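Local coordinates for Vpx protein (Simian immunodeficiency virus, PDB 4Z8L) that binds zinc and, as a lentiviral Vpx protein, probably directs the host restriction factor SAMHD1 to proteasomal degradation, at residues T80-Q83 with Q84-C88. Numbering follows the deposited sequence.
With ZN (zinc ion), chain G.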
ATOM      1  N   THR B  80       2.826   0.844  -2.917  1.00 26.79           N
ATOM      2  CA  THR B  80       3.944  -0.047  -3.210  1.00 25.03           C
ATOM      3  C   THR B  80       5.270   0.493  -2.680  1.00 37.07           C
ATOM      4  O   THR B  80       5.972  -0.195  -1.945  1.00 33.02           O
ATOM      5  CB  THR B  80       4.087  -0.285  -4.722  1.00 23.95           C
ATOM      6  OG1 THR B  80       2.915  -0.944  -5.219  1.00 39.80           O
ATOM      7  CG2 THR B  80       5.310  -1.141  -5.012  1.00 14.95           C
ATOM      8  N   HIS B  81       5.604   1.723  -3.060  1.00 29.58           N
ATOM      9  CA  HIS B  81       6.864   2.347  -2.666  1.00 25.93           C
ATOM     10  C   HIS B  81       7.025   2.493  -1.160  1.00 35.42           C
ATOM     11  O   HIS B  81       8.081   2.178  -0.612  1.00 41.14           O
ATOM     12  CB  HIS B  81       7.004   3.722  -3.315  1.00 41.91           C
ATOM     13  CG  HIS B  81       8.246   4.454  -2.910  1.00 48.16           C
ATOM     14  ND1 HIS B  81       9.509   4.036  -3.272  1.00 51.64           N
ATOM     15  CD2 HIS B  81       8.419   5.572  -2.165  1.00 30.62           C
ATOM     16  CE1 HIS B  81      10.406   4.868  -2.772  1.00 40.71           C
ATOM     17  NE2 HIS B  81       9.771   5.809  -2.097  1.00 30.27           N
ATOM     18  N   MET B  82       5.986   2.980  -0.490  1.00 31.56           N
ATOM     19  CA  MET B  82       6.077   3.203   0.947  1.00 28.03           C
ATOM     20  C   MET B  82       6.144   1.879   1.702  1.00 34.90           C
ATOM     21  O   MET B  82       6.787   1.789   2.746  1.00 35.56           O
ATOM     22  CB  MET B  82       4.897   4.041   1.441  1.00 22.53           C
ATOM     23  CG  MET B  82       4.815   5.426   0.816  1.00 38.87           C
ATOM     24  SD  MET B  82       6.384   6.312   0.791  1.00 37.58           S
ATOM     25  CE  MET B  82       6.680   6.544   2.538  1.00  9.79           C
ATOM     26  N   GLN B  83       5.492   0.849   1.172  1.00 43.78           N
ATOM     27  CA  GLN B  83       5.611  -0.477   1.767  1.00 40.41           C
ATOM     28  C   GLN B  83       6.994  -1.056   1.495  1.00 34.09           C
ATOM     29  O   GLN B  83       7.500  -1.876   2.262  1.00 43.76           O
ATOM     30  CB  GLN B  83       4.525  -1.415   1.242  1.00 40.33           C
ATOM     31  CG  GLN B  83       3.140  -1.095   1.775  1.00 37.87           C
ATOM     32  CD  GLN B  83       3.034  -1.301   3.274  1.00 28.14           C
ATOM     33  OE1 GLN B  83       3.271  -0.381   4.056  1.00 21.19           O
ATOM     34  NE2 GLN B  83       2.679  -2.513   3.680  1.00 24.26           N
ATOM     35  N   GLN B  84       7.599  -0.617   0.394  1.00 28.81           N
ATOM     36  CA  GLN B  84       8.946  -1.029   0.029  1.00 23.26           C
ATOM     37  C   GLN B  84       9.961  -0.312   0.907  1.00 29.74           C
ATOM     38  O   GLN B  84      11.062  -0.812   1.142  1.00 36.19           O
ATOM     39  CB  GLN B  84       9.220  -0.726  -1.444  1.00 32.58           C
ATOM     40  CG  GLN B  84       9.304  -1.949  -2.339  1.00 52.20           C
ATOM     41  CD  GLN B  84       9.394  -1.586  -3.810  1.00 43.53           C
ATOM     42  OE1 GLN B  84       8.654  -0.732  -4.298  1.00 38.66           O
ATOM     43  NE2 GLN B  84      10.306  -2.237  -4.524  1.00 43.87           N
ATOM     44  N   GLY B  85       9.577   0.864   1.394  1.00 44.29           N
ATOM     45  CA  GLY B  85      10.423   1.646   2.275  1.00 40.39           C
ATOM     46  C   GLY B  85      11.270   2.633   1.498  1.00 37.93           C
ATOM     47  O   GLY B  85      11.692   2.352   0.378  1.00 39.90           O
ATOM     48  N   CYS B  86      11.526   3.790   2.098  1.00 43.60           N
ATOM     49  CA  CYS B  86      12.343   4.812   1.459  1.00 47.55           C
ATOM     50  C   CYS B  86      13.286   5.431   2.480  1.00 51.87           C
ATOM     51  O   CYS B  86      12.877   5.745   3.597  1.00 46.15           O
ATOM     52  CB  CYS B  86      11.473   5.893   0.813  1.00 51.29           C
ATOM     53  SG  CYS B  86      10.389   6.784   1.948  1.00 55.40           S
ATOM     54  N   PRO B  87      14.560   5.613   2.094  1.00 64.19           N
ATOM     55  CA  PRO B  87      15.629   6.116   2.966  1.00 53.31           C
ATOM     56  C   PRO B  87      15.369   7.530   3.488  1.00 65.31           C
ATOM     57  O   PRO B  87      16.181   8.059   4.249  1.00 73.66           O
ATOM     58  CB  PRO B  87      16.865   6.098   2.057  1.00 67.03           C
ATOM     59  CG  PRO B  87      16.518   5.170   0.940  1.00 63.63           C
ATOM     60  CD  PRO B  87      15.050   5.330   0.735  1.00 66.32           C
ATOM     61  N   CYS B  88      14.249   8.124   3.088  1.00 54.08           N
ATOM     62  CA  CYS B  88      13.913   9.484   3.483  1.00 66.30           C
ATOM     63  C   CYS B  88      12.424   9.609   3.781  1.00 71.61           C
ATOM     64  O   CYS B  88      11.951   9.162   4.826  1.00 53.16           O
ATOM     65  CB  CYS B  88      14.310  10.471   2.388  1.00 51.21           C
ATOM     66  SG  CYS B  88      13.642  10.048   0.760  1.00 75.52           S
TER
HETATM   67 ZN    ZN G 201      10.792   7.359  -1.072  1.00 68.86          ZN
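Gln84 N closes the last turn of helix 63-84 with a hydrogen bond to Thr80 O (2.9 Å), after which Gly85 leaves helical geometry, its positive phi of 92° ending the helical path. The Gly85 amide lies between two carbonyls and makes a weak, bent bond to each as the chain leaves the helix, at 2.8 Å between Gly85 N and His81 O and at 3.2 Å between Gly85 N and Met82 O. The side chains of Thr80 and Gln84 run side by side in the same direction. Thr80 CG2 meets the amide oxygen OE1 of Gln84 at 3.4 Å, while the hydroxyl of Thr80 is engaged by the carbonyl of Lys76 one turn earlier. His81 carries the metal. With its CG anti to the backbone N (chi1 177°), the His81 ring lies alongside the helix end, towards Cys86, and binds zinc through NE2 at 2.1 Å; His38 supplies the second zinc ligand found in this chain. Beyond the glycine, Cys86 points its CB back at the helix and against His81 NE2, with the sulfur farther off and oblique to the imidazole. The bent side chain of Met82 ends against that same sulfur, Met82 CE lying 3.8 Å from Cys86 SG, and both residues also touch His38. The placing of the Cys86 side chain is doubtful, because Cys86 CB lies 2.5 Å from the zinc, nearer than Cys86 SG at 3.1 Å, which makes little chemical sense for a carbon. Cys86 has been seen as a zinc ligand in this protein, though it is not one in this chain. The turn at Gly85 therefore returns a cysteine to the neighbourhood of the two histidines, consistent with a His- and Cys-containing zinc site tying the C-terminal tail to the helix end and the loop that bears His38.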